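Local coordinates for protein MmeI (Methylophilus methylotrophus, PDB 5HR4) that recognises and cleaves DNA as a Type IIL restriction-modification enzyme and probably also methylates adenine at N6 using S-adenosyl-L-methionine, at residues N345-F350 / R386-G391; C796-V801 / S807-S812. All coordinates share one frame; numbering follows the deposited sequence.

Interaction 1 (N345-F350 / R386-G391)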
loop_
_atom_site.group_PDB
_atom_site.type_symbol
_atom_site.label_atom_id
_atom_site.label_comp_id
_atom_site.label_asym_id
_atom_site.label_seq_id
_atom_site.Cartn_x
_atom_site.Cartn_y
_atom_site.Cartn_z
ATOM N N ASN A 345 21.275 38.408 6.576
ATOM C CA ASN A 345 19.906 38.800 6.907
ATOM C C ASN A 345 18.903 37.739 6.454
ATOM O O ASN A 345 18.195 37.134 7.270
ATOM C CB ASN A 345 19.595 40.142 6.252
ATOM C CG ASN A 345 18.843 41.067 7.150
ATOM O OD1 ASN A 345 19.215 41.253 8.310
ATOM N ND2 ASN A 345 17.767 41.658 6.628
ATOM N N LYS A 346 18.842 37.491 5.141
ATOM C CA LYS A 346 17.854 36.568 4.593
ATOM C C LYS A 346 18.056 35.151 5.126
ATOM O O LYS A 346 17.094 34.378 5.242
ATOM C CB LYS A 346 17.920 36.608 3.060
ATOM C CG LYS A 346 17.374 37.918 2.420
ATOM C CD LYS A 346 17.739 38.042 0.934
ATOM C CE LYS A 346 16.574 38.543 0.089
ATOM N NZ LYS A 346 16.623 37.945 -1.292
ATOM N N LEU A 347 19.297 34.805 5.472
ATOM C CA LEU A 347 19.571 33.514 6.085
ATOM C C LEU A 347 18.963 33.437 7.480
ATOM O O LEU A 347 18.464 32.382 7.890
ATOM C CB LEU A 347 21.082 33.287 6.135
ATOM C CG LEU A 347 21.557 31.842 6.273
ATOM C CD1 LEU A 347 20.877 30.942 5.224
ATOM C CD2 LEU A 347 23.075 31.756 6.170
ATOM N N LEU A 348 18.998 34.543 8.224
ATOM C CA LEU A 348 18.372 34.572 9.543
ATOM C C LEU A 348 16.868 34.352 9.434
ATOM O O LEU A 348 16.290 33.540 10.169
ATOM C CB LEU A 348 18.684 35.901 10.230
ATOM C CG LEU A 348 20.100 35.984 10.804
ATOM C CD1 LEU A 348 20.598 37.427 10.910
ATOM C CD2 LEU A 348 20.132 35.297 12.157
ATOM N N ALA A 349 16.216 35.066 8.512
ATOM C CA ALA A 349 14.790 34.851 8.304
ATOM C C ALA A 349 14.522 33.414 7.867
ATOM O O ALA A 349 13.521 32.809 8.280
ATOM C CB ALA A 349 14.250 35.853 7.280
ATOM N N PHE A 350 15.434 32.840 7.069
ATOM C CA PHE A 350 15.294 31.451 6.633
ATOM C C PHE A 350 15.369 30.486 7.807
ATOM O O PHE A 350 14.641 29.484 7.839
ATOM C CB PHE A 350 16.367 31.121 5.602
ATOM C CG PHE A 350 16.262 29.737 5.024
ATOM C CD1 PHE A 350 15.257 29.420 4.125
ATOM C CD2 PHE A 350 17.194 28.759 5.353
ATOM C CE1 PHE A 350 15.170 28.154 3.576
ATOM C CE2 PHE A 350 17.114 27.478 4.807
ATOM C CZ PHE A 350 16.103 27.177 3.919
ATOM N N ARG A 386 26.504 26.887 9.345
ATOM C CA ARG A 386 27.784 27.110 8.665
ATOM C C ARG A 386 27.775 28.465 7.981
ATOM O O ARG A 386 28.714 29.257 8.131
ATOM C CB ARG A 386 28.067 25.988 7.656
ATOM C CG ARG A 386 29.433 26.052 6.932
ATOM C CD ARG A 386 30.247 24.753 7.138
ATOM N NE ARG A 386 29.477 23.539 6.827
ATOM C CZ ARG A 386 29.760 22.317 7.280
ATOM N NH1 ARG A 386 30.796 22.123 8.084
ATOM N NH2 ARG A 386 29.004 21.280 6.935
ATOM N N GLY A 387 26.676 28.776 7.300
ATOM C CA GLY A 387 26.467 30.076 6.699
ATOM C C GLY A 387 26.559 31.206 7.695
ATOM O O GLY A 387 27.446 32.059 7.591
ATOM N N LEU A 388 25.658 31.207 8.679
ATOM C CA LEU A 388 25.532 32.317 9.616
ATOM C C LEU A 388 26.825 32.645 10.365
ATOM O O LEU A 388 26.971 33.785 10.822
ATOM C CB LEU A 388 24.414 32.001 10.616
ATOM C CG LEU A 388 22.990 32.169 10.074
ATOM C CD1 LEU A 388 21.957 31.969 11.179
ATOM C CD2 LEU A 388 22.817 33.527 9.393
ATOM N N HIS A 389 27.761 31.691 10.497
ATOM C CA HIS A 389 28.905 31.820 11.404
ATOM C C HIS A 389 29.702 33.097 11.154
ATOM O O HIS A 389 30.430 33.209 10.155
ATOM C CB HIS A 389 29.829 30.597 11.304
ATOM C CG HIS A 389 30.991 30.637 12.253
ATOM N ND1 HIS A 389 30.853 30.947 13.591
ATOM C CD2 HIS A 389 32.313 30.417 12.055
ATOM C CE1 HIS A 389 32.038 30.915 14.174
ATOM N NE2 HIS A 389 32.941 30.593 13.266
ATOM N N ARG A 390 29.551 34.065 12.066
ATOM C CA ARG A 390 30.200 35.367 11.997
ATOM C C ARG A 390 31.405 35.468 12.925
ATOM O O ARG A 390 31.944 36.563 13.113
ATOM C CB ARG A 390 29.188 36.471 12.317
ATOM N N GLY A 391 31.836 34.356 13.510
ATOM C CA GLY A 391 33.015 34.304 14.345
ATOM C C GLY A 391 34.230 33.716 13.669
ATOM O O GLY A 391 35.203 33.389 14.361
#
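The isobutyl group of Leu388 lies across the side chain of Leu347, with methyl meeting methyl at 3.7 Å between Leu388 CD2 and Leu347 CD2. The same Leu388 methyl also reaches back to Leu347 CB, so it rests along the stem of that side chain as well as at its end. Leu347 has CG anti to the backbone N (chi1 -159°), which carries its own CD2 onto the main chain of helix 368-388. There Leu347 CD2 lies 3.6 Å from Leu388 N and 3.8 Å from Gly387 CA. Gly387 presents only backbone at this point. The second branch of Leu388 serves a different neighbour: Leu388 CD1 meets Leu348 CD2 at 3.9 Å, at a more exposed margin of the contact. Leu388 is thus shared between two consecutive residues of helix 344-355, one branch turned mainly to each. With an alanine here both methyls are gone, which would probably leave Leu348 without its apolar partner on helix 368-388 and open a gap beside Leu347 CB. Leu347 is buried further by Phe337 of helix 318-340, so it sits where three helices meet. Helix 344-355 leads into strand 359-361, and helix 368-388 is the long helix of the crossover connection between this strand and its parallel neighbour 409-413 in the Rossmann-like methyltransferase domain. The contact falls at the C-terminal end of that helix, just before the chain leaves helical geometry at His389. Across the two segments there is no hydrogen bond or salt bridge; cohesion comes from dispersion and the exclusion of water, which implies that fit between side chains, and not a directional bond, holds the two helices at this point.

Interaction 2 (C796-V801 / S807-S812); sequences CWMRNV and SRYRYS. With nucleotides of chain B; nucleotides of chain C.
Met798 and Tyr809 make a Met-aromatic contact. The methyl CE of Met798 stands over the centre of the Tyr809 ring, 3.8 Å from the centroid and 13° off the normal, a CH-pi arrangement, while its SD lies obliquely towards the CG end of the ring, 3.7 Å from Tyr809 CG. Bends at chi2 and chi3 (-84° and -59°) bring the terminal methyl CE over this face. Apolar packing extends along the same side chain, where Met798 CG touches Tyr811 CD2 at 3.9 Å.

In this part of the target recognition domain, strand 808-810 is the middle of a three-stranded antiparallel sheet and forms a hairpin with strand 803-805; helix 792-801 packs against it through Tyr809, whereas Arg810 points away from the helix.

Among polar contacts, Arg799 runs alongside Tyr809, and its NE gives a weak but nearly straight hydrogen bond of 3.4 Å to Tyr809 OH. Stronger partners lie elsewhere: Glu888 for the guanidinium and the carbonyl of Arg757 for the hydroxyl.

The strand also carries the DNA contacts. Arg808 NE donates a bent bond of 2.8 Å to O6 of DG6 of chain C, a base atom, and the guanidinium has the methyl of DT5 of chain C over one face. Arg810 NH1 bonds the phosphate oxygen OP2 of DC5 of chain B at 2.9 Å.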
loop_
_atom_site.group_PDB
_atom_site.type_symbol
_atom_site.label_atom_id
_atom_site.label_comp_id
_atom_site.label_asym_id
_atom_site.label_seq_id
_atom_site.Cartn_x
_atom_site.Cartn_y
_atom_site.Cartn_z
ATOM N N CYS A 796 -6.643 -0.296 -25.208
ATOM C CA CYS A 796 -6.225 0.966 -24.620
ATOM C C CYS A 796 -7.274 1.467 -23.628
ATOM O O CYS A 796 -6.936 2.000 -22.559
ATOM C CB CYS A 796 -5.962 1.985 -25.726
ATOM S SG CYS A 796 -5.767 3.616 -25.101
ATOM N N TRP A 797 -8.554 1.286 -23.962
ATOM C CA TRP A 797 -9.618 1.649 -23.035
ATOM C C TRP A 797 -9.535 0.814 -21.761
ATOM O O TRP A 797 -9.431 1.359 -20.657
ATOM C CB TRP A 797 -10.977 1.487 -23.711
ATOM C CG TRP A 797 -12.094 2.002 -22.884
ATOM C CD1 TRP A 797 -13.029 1.266 -22.205
ATOM C CD2 TRP A 797 -12.399 3.373 -22.630
ATOM N NE1 TRP A 797 -13.902 2.098 -21.561
ATOM C CE2 TRP A 797 -13.535 3.398 -21.797
ATOM C CE3 TRP A 797 -11.830 4.579 -23.032
ATOM C CZ2 TRP A 797 -14.105 4.587 -21.351
ATOM C CZ3 TRP A 797 -12.395 5.754 -22.592
ATOM C CH2 TRP A 797 -13.528 5.751 -21.760
ATOM N N MET A 798 -9.562 -0.515 -21.904
ATOM C CA MET A 798 -9.366 -1.416 -20.767
ATOM C C MET A 798 -8.180 -1.003 -19.892
ATOM O O MET A 798 -8.282 -1.016 -18.658
ATOM C CB MET A 798 -9.182 -2.845 -21.280
ATOM C CG MET A 798 -8.805 -3.865 -20.215
ATOM S SD MET A 798 -7.039 -3.957 -19.821
ATOM C CE MET A 798 -6.317 -4.370 -21.405
ATOM N N ARG A 799 -7.045 -0.641 -20.514
ATOM C CA ARG A 799 -5.834 -0.257 -19.781
ATOM C C ARG A 799 -6.038 0.981 -18.932
ATOM O O ARG A 799 -5.394 1.128 -17.884
ATOM C CB ARG A 799 -4.687 0.022 -20.748
ATOM C CG ARG A 799 -3.677 -1.086 -20.924
ATOM C CD ARG A 799 -2.704 -0.727 -22.025
ATOM N NE ARG A 799 -2.554 -1.864 -22.919
ATOM C CZ ARG A 799 -2.958 -1.911 -24.185
ATOM N NH1 ARG A 799 -3.531 -0.866 -24.765
ATOM N NH2 ARG A 799 -2.773 -3.023 -24.871
ATOM N N ASN A 800 -6.904 1.894 -19.369
ATOM C CA ASN A 800 -7.032 3.195 -18.723
ATOM C C ASN A 800 -8.181 3.299 -17.725
ATOM O O ASN A 800 -8.001 3.887 -16.651
ATOM C CB ASN A 800 -7.174 4.271 -19.790
ATOM C CG ASN A 800 -5.860 4.631 -20.377
ATOM O OD1 ASN A 800 -5.132 5.446 -19.818
ATOM N ND2 ASN A 800 -5.516 4.005 -21.489
ATOM N N VAL A 801 -9.363 2.767 -18.041
ATOM C CA VAL A 801 -10.486 2.892 -17.127
ATOM C C VAL A 801 -10.766 1.617 -16.368
ATOM O O VAL A 801 -11.579 1.649 -15.432
ATOM C CB VAL A 801 -11.773 3.338 -17.849
ATOM C CG1 VAL A 801 -11.466 4.470 -18.803
ATOM C CG2 VAL A 801 -12.408 2.157 -18.566
ATOM N N SER A 807 -0.787 -4.966 -10.796
ATOM C CA SER A 807 -0.703 -4.303 -12.084
ATOM C C SER A 807 -1.248 -5.122 -13.246
ATOM O O SER A 807 -1.348 -4.579 -14.351
ATOM C CB SER A 807 0.755 -3.901 -12.376
ATOM O OG SER A 807 1.093 -2.659 -11.741
ATOM N N ARG A 808 -1.610 -6.398 -13.047
ATOM C CA ARG A 808 -2.179 -7.154 -14.157
ATOM C C ARG A 808 -3.490 -6.519 -14.593
ATOM O O ARG A 808 -4.199 -5.906 -13.795
ATOM C CB ARG A 808 -2.424 -8.619 -13.794
ATOM C CG ARG A 808 -1.608 -9.132 -12.691
ATOM C CD ARG A 808 -0.266 -9.603 -13.100
ATOM N NE ARG A 808 0.547 -9.585 -11.896
ATOM C CZ ARG A 808 1.198 -8.508 -11.474
ATOM N NH1 ARG A 808 1.148 -7.392 -12.198
ATOM N NH2 ARG A 808 1.911 -8.549 -10.349
ATOM N N TYR A 809 -3.792 -6.633 -15.887
ATOM C CA TYR A 809 -5.102 -6.224 -16.355
ATOM C C TYR A 809 -6.158 -6.923 -15.510
ATOM O O TYR A 809 -6.000 -8.090 -15.144
ATOM C CB TYR A 809 -5.284 -6.580 -17.832
ATOM C CG TYR A 809 -4.229 -6.050 -18.762
ATOM C CD1 TYR A 809 -3.569 -4.857 -18.487
ATOM C CD2 TYR A 809 -3.883 -6.742 -19.920
ATOM C CE1 TYR A 809 -2.593 -4.364 -19.323
ATOM C CE2 TYR A 809 -2.909 -6.255 -20.771
ATOM C CZ TYR A 809 -2.263 -5.056 -20.472
ATOM O OH TYR A 809 -1.288 -4.553 -21.312
ATOM N N ARG A 810 -7.216 -6.197 -15.162
ATOM C CA ARG A 810 -8.428 -6.806 -14.616
ATOM C C ARG A 810 -9.594 -6.294 -15.439
ATOM O O ARG A 810 -9.892 -5.097 -15.418
ATOM C CB ARG A 810 -8.648 -6.490 -13.135
ATOM C CG ARG A 810 -9.907 -7.171 -12.623
ATOM C CD ARG A 810 -10.258 -6.829 -11.183
ATOM N NE ARG A 810 -9.208 -7.241 -10.280
ATOM C CZ ARG A 810 -8.595 -6.405 -9.458
ATOM N NH1 ARG A 810 -8.977 -5.136 -9.434
ATOM N NH2 ARG A 810 -7.628 -6.837 -8.646
ATOM N N TYR A 811 -10.249 -7.187 -16.161
ATOM C CA TYR A 811 -11.360 -6.752 -16.975
ATOM C C TYR A 811 -12.611 -6.697 -16.122
ATOM O O TYR A 811 -12.711 -7.363 -15.091
ATOM C CB TYR A 811 -11.560 -7.699 -18.161
ATOM C CG TYR A 811 -12.349 -7.072 -19.282
ATOM C CD1 TYR A 811 -13.732 -7.079 -19.262
ATOM C CD2 TYR A 811 -11.710 -6.456 -20.362
ATOM C CE1 TYR A 811 -14.468 -6.493 -20.282
ATOM C CE2 TYR A 811 -12.441 -5.856 -21.392
ATOM C CZ TYR A 811 -13.816 -5.880 -21.343
ATOM O OH TYR A 811 -14.569 -5.297 -22.332
ATOM N N SER A 812 -13.572 -5.884 -16.543
ATOM C CA SER A 812 -14.888 -6.000 -15.936
ATOM C C SER A 812 -15.911 -5.354 -16.851
ATOM O O SER A 812 -15.695 -4.239 -17.341
ATOM C CB SER A 812 -14.931 -5.354 -14.560
ATOM O OG SER A 812 -15.022 -3.955 -14.713
ATOM P P DC B 5 -11.836 -3.109 -9.525
ATOM O OP1 DC B 5 -11.607 -1.646 -9.406
ATOM O OP2 DC B 5 -11.294 -3.914 -10.634
ATOM O "O5'" DC B 5 -11.244 -3.786 -8.217
ATOM C "C5'" DC B 5 -11.658 -3.360 -6.955
ATOM C "C4'" DC B 5 -11.400 -4.466 -5.967
ATOM O "O4'" DC B 5 -12.166 -5.618 -6.328
ATOM C "C3'" DC B 5 -9.984 -4.991 -5.978
ATOM O "O3'" DC B 5 -9.180 -4.164 -5.189
ATOM C "C2'" DC B 5 -10.138 -6.393 -5.370
ATOM C "C1'" DC B 5 -11.612 -6.722 -5.647
ATOM N N1 DC B 5 -11.828 -7.905 -6.468
ATOM C C2 DC B 5 -12.454 -9.016 -5.900
ATOM O O2 DC B 5 -12.765 -8.974 -4.711
ATOM N N3 DC B 5 -12.681 -10.109 -6.665
ATOM C C4 DC B 5 -12.311 -10.100 -7.953
ATOM N N4 DC B 5 -12.553 -11.196 -8.690
ATOM C C5 DC B 5 -11.676 -8.964 -8.543
ATOM C C6 DC B 5 -11.468 -7.898 -7.771
ATOM P P DG C 6 -1.663 -15.307 -16.969
ATOM O OP1 DG C 6 -1.116 -16.611 -17.411
ATOM O OP2 DG C 6 -1.817 -14.179 -17.932
ATOM O "O5'" DG C 6 -3.082 -15.403 -16.203
ATOM C "C5'" DG C 6 -3.711 -16.617 -15.991
ATOM C "C4'" DG C 6 -4.162 -16.761 -14.544
ATOM O "O4'" DG C 6 -3.215 -16.180 -13.633
ATOM C "C3'" DG C 6 -5.528 -16.184 -14.181
ATOM O "O3'" DG C 6 -6.179 -17.174 -13.473
ATOM C "C2'" DG C 6 -5.198 -15.014 -13.267
ATOM C "C1'" DG C 6 -3.906 -15.486 -12.618
ATOM N N9 DG C 6 -3.037 -14.398 -12.218
ATOM C C8 DG C 6 -2.244 -13.657 -13.062
ATOM N N7 DG C 6 -1.547 -12.754 -12.450
ATOM C C5 DG C 6 -1.889 -12.901 -11.111
ATOM C C6 DG C 6 -1.434 -12.194 -9.982
ATOM O O6 DG C 6 -0.624 -11.268 -9.941
ATOM N N1 DG C 6 -2.025 -12.647 -8.812
ATOM C C2 DG C 6 -2.940 -13.670 -8.736
ATOM N N2 DG C 6 -3.390 -13.967 -7.510
ATOM N N3 DG C 6 -3.377 -14.354 -9.795
ATOM C C4 DG C 6 -2.812 -13.910 -10.948
ATOM P P DT C 5 4.642 -14.178 -17.551
ATOM O OP1 DT C 5 4.769 -14.829 -18.873
ATOM O OP2 DT C 5 4.931 -12.731 -17.391
ATOM O "O5'" DT C 5 3.153 -14.441 -16.998
ATOM C "C5'" DT C 5 2.822 -15.709 -16.358
ATOM C "C4'" DT C 5 1.481 -15.631 -15.651
ATOM O "O4'" DT C 5 1.678 -15.428 -14.224
ATOM C "C3'" DT C 5 0.598 -14.465 -16.075
ATOM O "O3'" DT C 5 -0.690 -14.807 -15.809
ATOM C "C2'" DT C 5 1.025 -13.393 -15.084
ATOM C "C1'" DT C 5 0.983 -14.256 -13.859
ATOM N N1 DT C 5 1.559 -13.657 -12.611
ATOM C C2 DT C 5 1.152 -14.184 -11.409
ATOM O O2 DT C 5 0.381 -15.112 -11.328
ATOM N N3 DT C 5 1.671 -13.592 -10.308
ATOM C C4 DT C 5 2.544 -12.531 -10.264
ATOM O O4 DT C 5 2.956 -12.090 -9.195
ATOM C C5 DT C 5 2.948 -11.995 -11.569
ATOM C C7 DT C 5 3.922 -10.830 -11.661
ATOM C C6 DT C 5 2.421 -12.579 -12.672
#

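Interaction 1, in the DNA-methyltransferase domain, is completed in the sequence well before interaction 2, in the target recognition domain, begins. They do not touch; their centres are 54 Å apart and their nearest atoms about 37 Å. No helix, strand or sheet is common to both. Interaction 1 joins the helices that precede and follow strand 359-361 of the large mixed sheet in the sequence, with its nearest atom about 30 Å from the bound DNA. Interaction 2 joins a helix to a small antiparallel sheet whose strand reaches both DNA strands. The pair therefore samples separate modules of one polypeptide, the methyltransferase scaffold and the DNA-reading domain.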